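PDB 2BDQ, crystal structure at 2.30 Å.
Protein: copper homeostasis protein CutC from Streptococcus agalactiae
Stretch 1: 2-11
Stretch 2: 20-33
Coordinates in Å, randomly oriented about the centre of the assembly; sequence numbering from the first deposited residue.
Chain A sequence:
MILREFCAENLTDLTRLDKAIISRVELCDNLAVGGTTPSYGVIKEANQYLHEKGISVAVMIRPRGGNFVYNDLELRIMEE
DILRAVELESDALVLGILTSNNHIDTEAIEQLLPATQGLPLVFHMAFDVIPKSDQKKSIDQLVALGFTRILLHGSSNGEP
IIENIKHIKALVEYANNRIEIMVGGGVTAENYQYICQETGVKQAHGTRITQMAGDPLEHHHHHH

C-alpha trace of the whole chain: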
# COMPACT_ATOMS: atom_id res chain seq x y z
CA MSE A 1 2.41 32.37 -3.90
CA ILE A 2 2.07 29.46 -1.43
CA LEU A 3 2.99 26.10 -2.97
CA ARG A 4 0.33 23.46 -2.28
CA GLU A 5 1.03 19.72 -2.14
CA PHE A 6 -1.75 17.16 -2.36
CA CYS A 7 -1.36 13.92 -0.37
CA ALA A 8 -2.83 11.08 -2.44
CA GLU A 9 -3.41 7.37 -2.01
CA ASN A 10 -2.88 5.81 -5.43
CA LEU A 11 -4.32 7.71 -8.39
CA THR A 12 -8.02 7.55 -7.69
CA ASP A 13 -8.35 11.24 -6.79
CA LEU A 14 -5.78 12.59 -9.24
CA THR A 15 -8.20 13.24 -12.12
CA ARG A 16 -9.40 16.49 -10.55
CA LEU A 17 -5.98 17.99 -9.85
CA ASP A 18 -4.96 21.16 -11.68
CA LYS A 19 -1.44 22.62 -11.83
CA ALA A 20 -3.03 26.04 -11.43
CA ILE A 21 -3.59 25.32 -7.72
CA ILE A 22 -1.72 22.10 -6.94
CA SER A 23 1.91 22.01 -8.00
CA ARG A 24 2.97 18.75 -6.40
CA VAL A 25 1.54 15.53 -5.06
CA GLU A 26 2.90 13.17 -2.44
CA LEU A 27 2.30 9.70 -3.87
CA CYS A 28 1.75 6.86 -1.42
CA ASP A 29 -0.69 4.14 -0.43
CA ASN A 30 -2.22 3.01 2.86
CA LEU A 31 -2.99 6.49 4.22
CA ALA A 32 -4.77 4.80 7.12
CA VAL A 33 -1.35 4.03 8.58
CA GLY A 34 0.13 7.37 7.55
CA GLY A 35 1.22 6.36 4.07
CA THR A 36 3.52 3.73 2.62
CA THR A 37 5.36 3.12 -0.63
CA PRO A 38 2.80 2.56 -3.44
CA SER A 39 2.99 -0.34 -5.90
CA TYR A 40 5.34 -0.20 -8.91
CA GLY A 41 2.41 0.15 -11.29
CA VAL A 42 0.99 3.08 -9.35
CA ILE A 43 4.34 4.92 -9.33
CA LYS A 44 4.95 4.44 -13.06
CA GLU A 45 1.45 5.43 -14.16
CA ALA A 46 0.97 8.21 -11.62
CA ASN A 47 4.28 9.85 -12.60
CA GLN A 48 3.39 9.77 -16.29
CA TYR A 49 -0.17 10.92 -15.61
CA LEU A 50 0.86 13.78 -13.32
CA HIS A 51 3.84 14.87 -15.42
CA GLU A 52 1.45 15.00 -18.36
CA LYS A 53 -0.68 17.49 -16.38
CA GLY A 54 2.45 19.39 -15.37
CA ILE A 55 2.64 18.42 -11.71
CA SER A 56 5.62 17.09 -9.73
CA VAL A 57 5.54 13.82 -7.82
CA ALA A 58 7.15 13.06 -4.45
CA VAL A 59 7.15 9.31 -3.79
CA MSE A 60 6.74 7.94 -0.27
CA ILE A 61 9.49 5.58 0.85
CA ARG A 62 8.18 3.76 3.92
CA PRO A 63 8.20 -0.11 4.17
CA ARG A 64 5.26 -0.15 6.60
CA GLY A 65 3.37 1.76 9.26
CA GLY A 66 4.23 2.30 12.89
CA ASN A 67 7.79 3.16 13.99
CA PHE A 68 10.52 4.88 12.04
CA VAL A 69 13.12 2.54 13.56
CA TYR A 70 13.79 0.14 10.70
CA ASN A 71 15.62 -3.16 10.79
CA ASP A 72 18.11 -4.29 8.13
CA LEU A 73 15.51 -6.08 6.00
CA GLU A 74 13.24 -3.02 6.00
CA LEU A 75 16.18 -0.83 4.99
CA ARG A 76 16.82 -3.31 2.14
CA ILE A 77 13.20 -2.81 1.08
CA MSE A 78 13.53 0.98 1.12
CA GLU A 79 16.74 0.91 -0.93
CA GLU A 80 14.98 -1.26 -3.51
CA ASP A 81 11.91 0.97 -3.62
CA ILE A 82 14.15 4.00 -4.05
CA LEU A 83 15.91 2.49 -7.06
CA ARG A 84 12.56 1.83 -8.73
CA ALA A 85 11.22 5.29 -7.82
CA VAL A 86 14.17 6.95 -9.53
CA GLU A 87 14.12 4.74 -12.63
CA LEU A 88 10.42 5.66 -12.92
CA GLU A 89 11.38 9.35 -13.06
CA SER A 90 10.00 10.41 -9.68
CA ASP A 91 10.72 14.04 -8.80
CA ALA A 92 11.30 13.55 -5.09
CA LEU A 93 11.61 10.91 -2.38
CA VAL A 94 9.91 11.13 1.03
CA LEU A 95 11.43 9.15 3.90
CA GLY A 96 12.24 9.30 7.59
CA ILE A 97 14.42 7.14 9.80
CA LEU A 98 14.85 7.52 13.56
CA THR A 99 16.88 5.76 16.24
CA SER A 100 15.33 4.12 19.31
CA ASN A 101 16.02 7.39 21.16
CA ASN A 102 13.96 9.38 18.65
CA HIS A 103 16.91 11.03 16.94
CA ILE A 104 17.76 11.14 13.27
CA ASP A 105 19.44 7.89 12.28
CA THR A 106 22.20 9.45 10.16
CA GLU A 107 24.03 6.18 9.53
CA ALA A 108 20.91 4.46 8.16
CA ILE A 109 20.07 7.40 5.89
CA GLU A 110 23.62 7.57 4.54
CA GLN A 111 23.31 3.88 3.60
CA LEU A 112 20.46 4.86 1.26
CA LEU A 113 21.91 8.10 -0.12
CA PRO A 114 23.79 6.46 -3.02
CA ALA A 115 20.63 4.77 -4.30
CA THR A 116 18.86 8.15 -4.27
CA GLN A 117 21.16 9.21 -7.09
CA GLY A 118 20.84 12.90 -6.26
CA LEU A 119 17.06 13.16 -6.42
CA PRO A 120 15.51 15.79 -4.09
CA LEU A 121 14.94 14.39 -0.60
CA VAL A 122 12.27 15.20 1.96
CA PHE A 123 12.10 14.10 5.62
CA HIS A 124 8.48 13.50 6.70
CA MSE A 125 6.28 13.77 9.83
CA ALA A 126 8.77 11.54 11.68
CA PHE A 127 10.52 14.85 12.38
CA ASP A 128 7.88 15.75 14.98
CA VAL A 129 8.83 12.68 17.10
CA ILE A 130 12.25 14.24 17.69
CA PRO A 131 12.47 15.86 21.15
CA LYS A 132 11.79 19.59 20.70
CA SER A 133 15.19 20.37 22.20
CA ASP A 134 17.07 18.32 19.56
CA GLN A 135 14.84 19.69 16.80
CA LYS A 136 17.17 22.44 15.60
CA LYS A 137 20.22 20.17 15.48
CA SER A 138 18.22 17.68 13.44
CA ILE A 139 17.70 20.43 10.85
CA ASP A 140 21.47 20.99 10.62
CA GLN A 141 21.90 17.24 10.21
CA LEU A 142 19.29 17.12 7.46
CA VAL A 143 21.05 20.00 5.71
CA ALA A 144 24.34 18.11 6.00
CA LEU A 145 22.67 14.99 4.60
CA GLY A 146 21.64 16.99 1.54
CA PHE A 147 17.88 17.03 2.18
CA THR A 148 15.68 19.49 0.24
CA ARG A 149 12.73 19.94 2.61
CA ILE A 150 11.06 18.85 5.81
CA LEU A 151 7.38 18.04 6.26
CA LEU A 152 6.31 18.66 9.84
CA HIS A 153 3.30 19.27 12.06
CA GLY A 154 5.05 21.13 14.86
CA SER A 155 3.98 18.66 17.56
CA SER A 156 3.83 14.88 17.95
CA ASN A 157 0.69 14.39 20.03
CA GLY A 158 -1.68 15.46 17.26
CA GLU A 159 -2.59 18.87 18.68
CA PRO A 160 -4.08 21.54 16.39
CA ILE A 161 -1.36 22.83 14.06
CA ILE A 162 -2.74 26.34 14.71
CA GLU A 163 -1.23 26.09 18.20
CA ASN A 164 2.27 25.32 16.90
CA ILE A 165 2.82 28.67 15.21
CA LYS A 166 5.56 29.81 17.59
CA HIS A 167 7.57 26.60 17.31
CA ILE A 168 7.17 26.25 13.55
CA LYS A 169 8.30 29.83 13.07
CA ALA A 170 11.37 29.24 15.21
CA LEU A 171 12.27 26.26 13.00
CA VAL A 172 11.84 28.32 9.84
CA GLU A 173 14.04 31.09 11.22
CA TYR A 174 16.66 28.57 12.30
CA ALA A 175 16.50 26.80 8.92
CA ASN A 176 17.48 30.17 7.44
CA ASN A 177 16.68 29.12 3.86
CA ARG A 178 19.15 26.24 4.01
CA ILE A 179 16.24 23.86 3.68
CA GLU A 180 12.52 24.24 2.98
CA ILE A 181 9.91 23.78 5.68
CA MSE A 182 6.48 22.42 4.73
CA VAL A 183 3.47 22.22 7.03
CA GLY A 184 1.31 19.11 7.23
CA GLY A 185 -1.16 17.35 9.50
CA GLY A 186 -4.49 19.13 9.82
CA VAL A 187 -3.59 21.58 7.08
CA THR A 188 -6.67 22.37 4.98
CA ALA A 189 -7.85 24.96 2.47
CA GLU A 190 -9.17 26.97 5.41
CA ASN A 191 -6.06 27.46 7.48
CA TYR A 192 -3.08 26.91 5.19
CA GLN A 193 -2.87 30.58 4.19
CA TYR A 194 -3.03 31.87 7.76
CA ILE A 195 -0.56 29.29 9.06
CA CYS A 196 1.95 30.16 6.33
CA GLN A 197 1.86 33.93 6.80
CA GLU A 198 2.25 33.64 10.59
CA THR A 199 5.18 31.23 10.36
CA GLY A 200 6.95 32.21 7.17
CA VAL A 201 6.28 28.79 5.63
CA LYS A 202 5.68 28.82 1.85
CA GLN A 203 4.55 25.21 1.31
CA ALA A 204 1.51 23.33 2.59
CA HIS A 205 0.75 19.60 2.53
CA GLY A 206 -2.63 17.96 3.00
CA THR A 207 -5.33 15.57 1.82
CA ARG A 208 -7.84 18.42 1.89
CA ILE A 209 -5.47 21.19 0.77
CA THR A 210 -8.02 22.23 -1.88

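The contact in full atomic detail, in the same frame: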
# COMPACT_ATOMS: atom_id res chain seq x y z
N ILE A 2 1.80 30.63 -2.27
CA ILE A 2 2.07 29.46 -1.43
C ILE A 2 1.97 28.21 -2.31
O ILE A 2 1.02 28.05 -3.07
CB ILE A 2 1.05 29.33 -0.27
CG1 ILE A 2 1.09 30.58 0.61
CG2 ILE A 2 1.38 28.12 0.59
CD1 ILE A 2 2.46 30.85 1.20
N LEU A 3 2.96 27.34 -2.19
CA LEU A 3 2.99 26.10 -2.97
C LEU A 3 2.17 25.04 -2.23
O LEU A 3 2.44 24.75 -1.07
CB LEU A 3 4.44 25.65 -3.14
CG LEU A 3 4.82 24.59 -4.17
CD1 LEU A 3 6.32 24.72 -4.49
CD2 LEU A 3 4.51 23.19 -3.64
N ARG A 4 1.16 24.49 -2.90
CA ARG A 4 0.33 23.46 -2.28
C ARG A 4 0.61 22.05 -2.77
O ARG A 4 0.69 21.81 -3.98
CB ARG A 4 -1.16 23.78 -2.48
CG ARG A 4 -1.69 24.84 -1.53
CD ARG A 4 -3.21 25.00 -1.65
NE ARG A 4 -3.58 25.85 -2.79
CZ ARG A 4 -4.84 26.18 -3.08
NH1 ARG A 4 -5.09 26.96 -4.12
NH2 ARG A 4 -5.84 25.73 -2.32
N GLU A 5 0.76 21.12 -1.83
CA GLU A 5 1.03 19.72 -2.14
C GLU A 5 -0.13 18.82 -1.72
O GLU A 5 -0.53 18.81 -0.55
CB GLU A 5 2.31 19.27 -1.43
CG GLU A 5 2.61 17.78 -1.53
CD GLU A 5 3.92 17.40 -0.85
OE1 GLU A 5 4.98 17.88 -1.30
OE2 GLU A 5 3.88 16.61 0.13
N PHE A 6 -0.66 18.07 -2.66
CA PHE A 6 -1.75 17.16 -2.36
C PHE A 6 -1.24 15.76 -2.00
O PHE A 6 -0.43 15.18 -2.71
CB PHE A 6 -2.69 17.10 -3.56
CG PHE A 6 -3.79 16.09 -3.40
CD1 PHE A 6 -3.83 14.97 -4.21
CD2 PHE A 6 -4.76 16.26 -2.43
CE1 PHE A 6 -4.84 14.01 -4.06
CE2 PHE A 6 -5.77 15.31 -2.26
CZ PHE A 6 -5.81 14.19 -3.08
N CYS A 7 -1.73 15.24 -0.87
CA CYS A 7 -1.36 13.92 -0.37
C CYS A 7 -2.39 12.92 -0.92
O CYS A 7 -3.55 12.94 -0.52
CB CYS A 7 -1.37 13.92 1.16
SG CYS A 7 -0.87 12.35 1.95
N ALA A 8 -1.95 12.05 -1.82
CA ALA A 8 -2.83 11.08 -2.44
C ALA A 8 -2.55 9.63 -2.07
O ALA A 8 -1.46 9.29 -1.62
CB ALA A 8 -2.75 11.23 -3.97
N GLU A 9 -3.56 8.79 -2.24
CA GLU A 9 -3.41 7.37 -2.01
C GLU A 9 -3.74 6.81 -3.38
O GLU A 9 -4.90 6.85 -3.81
CB GLU A 9 -4.41 6.84 -0.97
CG GLU A 9 -4.33 5.33 -0.78
CD GLU A 9 -5.29 4.80 0.26
OE1 GLU A 9 -5.16 5.18 1.44
OE2 GLU A 9 -6.18 3.99 -0.11
N ASN A 10 -2.71 6.35 -4.09
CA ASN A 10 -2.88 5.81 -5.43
C ASN A 10 -3.36 6.93 -6.36
O ASN A 10 -3.22 8.10 -6.01
CB ASN A 10 -3.86 4.65 -5.38
CG ASN A 10 -3.38 3.55 -4.45
OD1 ASN A 10 -4.17 2.84 -3.85
ND2 ASN A 10 -2.06 3.41 -4.34
N LEU A 11 -3.93 6.61 -7.51
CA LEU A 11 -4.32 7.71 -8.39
C LEU A 11 -5.79 7.94 -8.60
O LEU A 11 -6.21 8.59 -9.55
CB LEU A 11 -3.59 7.59 -9.73
CG LEU A 11 -3.51 6.23 -10.41
CD1 LEU A 11 -4.77 6.01 -11.24
CD2 LEU A 11 -2.27 6.20 -11.29
N ALA A 20 -2.77 24.65 -11.74
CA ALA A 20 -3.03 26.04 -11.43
C ALA A 20 -3.11 26.27 -9.92
O ALA A 20 -2.83 27.38 -9.45
CB ALA A 20 -4.33 26.49 -12.10
N ILE A 21 -3.48 25.23 -9.18
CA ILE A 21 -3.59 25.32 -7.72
C ILE A 21 -2.71 24.32 -6.98
O ILE A 21 -2.17 24.61 -5.91
CB ILE A 21 -5.06 25.12 -7.27
CG1 ILE A 21 -5.68 23.95 -8.03
CG2 ILE A 21 -5.86 26.40 -7.50
CD1 ILE A 21 -7.16 23.75 -7.74
N ILE A 22 -2.56 23.12 -7.55
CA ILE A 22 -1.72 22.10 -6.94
C ILE A 22 -0.48 21.88 -7.79
O ILE A 22 -0.58 21.47 -8.95
CB ILE A 22 -2.49 20.78 -6.78
CG1 ILE A 22 -3.60 20.97 -5.74
CG2 ILE A 22 -1.54 19.65 -6.39
CD1 ILE A 22 -4.46 19.76 -5.50
N SER A 23 0.68 22.17 -7.24
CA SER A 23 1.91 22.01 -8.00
C SER A 23 2.62 20.68 -7.78
O SER A 23 3.41 20.26 -8.62
CB SER A 23 2.87 23.18 -7.71
OG SER A 23 3.13 23.32 -6.33
N ARG A 24 2.31 20.01 -6.68
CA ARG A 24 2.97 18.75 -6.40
C ARG A 24 2.06 17.81 -5.63
O ARG A 24 1.14 18.24 -4.94
CB ARG A 24 4.24 19.03 -5.59
CG ARG A 24 5.24 17.91 -5.50
CD ARG A 24 6.53 18.46 -4.91
NE ARG A 24 6.33 18.93 -3.55
CZ ARG A 24 6.78 20.08 -3.06
NH1 ARG A 24 7.49 20.91 -3.82
NH2 ARG A 24 6.53 20.40 -1.80
N VAL A 25 2.33 16.52 -5.76
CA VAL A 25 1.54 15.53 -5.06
C VAL A 25 2.47 14.55 -4.38
O VAL A 25 3.53 14.20 -4.92
CB VAL A 25 0.57 14.80 -6.04
CG1 VAL A 25 1.19 14.70 -7.40
CG2 VAL A 25 0.22 13.41 -5.52
N GLU A 26 2.11 14.14 -3.17
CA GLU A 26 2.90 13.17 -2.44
C GLU A 26 2.20 11.85 -2.74
O GLU A 26 1.06 11.64 -2.32
CB GLU A 26 2.88 13.42 -0.93
CG GLU A 26 3.77 12.43 -0.16
CD GLU A 26 3.59 12.50 1.34
OE1 GLU A 26 2.46 12.28 1.83
OE2 GLU A 26 4.59 12.76 2.05
N LEU A 27 2.87 10.98 -3.48
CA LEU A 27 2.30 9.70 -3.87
C LEU A 27 2.62 8.59 -2.87
O LEU A 27 3.77 8.29 -2.59
CB LEU A 27 2.82 9.31 -5.26
CG LEU A 27 2.00 8.38 -6.18
CD1 LEU A 27 2.92 7.64 -7.14
CD2 LEU A 27 1.24 7.38 -5.34
N CYS A 28 1.58 7.97 -2.33
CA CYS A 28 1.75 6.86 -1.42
C CYS A 28 0.49 6.01 -1.39
O CYS A 28 -0.45 6.26 -2.14
CB CYS A 28 2.13 7.34 -0.00
SG CYS A 28 1.32 8.83 0.61
N ASP A 29 0.49 4.98 -0.56
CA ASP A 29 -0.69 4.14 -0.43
C ASP A 29 -0.91 4.01 1.06
O ASP A 29 -0.18 4.61 1.86
CB ASP A 29 -0.43 2.78 -1.09
CG ASP A 29 -1.66 1.88 -1.09
OD1 ASP A 29 -2.79 2.40 -1.13
OD2 ASP A 29 -1.50 0.65 -1.07
N ASN A 30 -1.94 3.26 1.45
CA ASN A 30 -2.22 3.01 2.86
C ASN A 30 -2.18 4.28 3.72
O ASN A 30 -1.40 4.35 4.67
CB ASN A 30 -1.18 2.02 3.39
CG ASN A 30 -1.65 1.27 4.62
OD1 ASN A 30 -2.54 1.72 5.33
ND2 ASN A 30 -1.02 0.13 4.89
N LEU A 31 -2.99 5.28 3.41
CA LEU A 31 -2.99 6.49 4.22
C LEU A 31 -3.53 6.25 5.63
O LEU A 31 -3.31 7.05 6.54
CB LEU A 31 -3.78 7.61 3.54
CG LEU A 31 -3.06 8.19 2.32
CD1 LEU A 31 -3.88 9.34 1.73
CD2 LEU A 31 -1.69 8.68 2.72
N ALA A 32 -4.23 5.13 5.81
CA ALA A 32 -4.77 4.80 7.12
C ALA A 32 -3.66 4.62 8.14
O ALA A 32 -3.86 4.82 9.33
CB ALA A 32 -5.61 3.53 7.04
N VAL A 33 -2.47 4.25 7.67
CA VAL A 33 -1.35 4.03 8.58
C VAL A 33 -0.34 5.18 8.46
O VAL A 33 0.75 5.14 9.02
CB VAL A 33 -0.69 2.65 8.30
CG1 VAL A 33 0.18 2.71 7.06
CG2 VAL A 33 0.11 2.22 9.51
O HOH W 1 0.52 24.96 -5.52
O HOH W 2 -5.62 3.38 3.79

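Glu9, the last residue of its strand, reaches past the end of the neighbouring strand and ties down the 3-10 turn that follows: its OE1 accepts a hydrogen bond from Leu31 N at 2.9 Å and another from water 2 (O to Glu9 OE1, 3.0 Å), which in turn accepts from Ala32 N at 3.0 Å. One carboxylate oxygen thus serves two successive backbone amides, one directly and one through water.

Upstream, strand 3-9 and the strand ending at Cys28 run parallel, their axes inclined by 25°. The ladder alternates as parallel strands require, with a residue of one strand bonding to two residues of the other: Phe6 N donates to Arg24 O (2.9 Å) and Phe6 O accepts from Glu26 N (2.8 Å); Ala8 N then donates to Glu26 O (3.1 Å), while Cys28 N to Ala8 O is weak at 3.4 Å. Asn10 N to Cys28 O (3.0 Å) extends the pattern beyond the first strand. At the other end, Ser23 N donates to Arg4 O (3.3 Å), and water 1 bridges the backbones, accepting from Arg4 N (2.7 Å) and donating to Ile21 O (2.7 Å).

Glu5, Cys7 and Glu9 share a sheet face with Arg24, Glu26 and Cys28. There Glu5 OE1 forms a salt bridge with Arg24, receiving hydrogen bonds from NE (2.8 Å) and NH2 (3.0 Å) near the guanidinium plane; Leu3 CD2 covers one face of that group, 3.8 Å from Arg24 NH1. The other oxygen, Glu5 OE2, lies 4.4 Å from Glu26 OE2, a pairing of like charges, but Glu5 OE2 is hydrogen-bonded elsewhere in the structure. Further along, Cys7 SG packs against Leu31 CD2 at 3.8 Å.

The face bearing Phe6, Ala8, Val25 and Leu27 is apolar. Ala8 CB meets Val25 CG2 at 4.0 Å, and Ile22 CD1 approaches Phe6 CB at 3.7 Å.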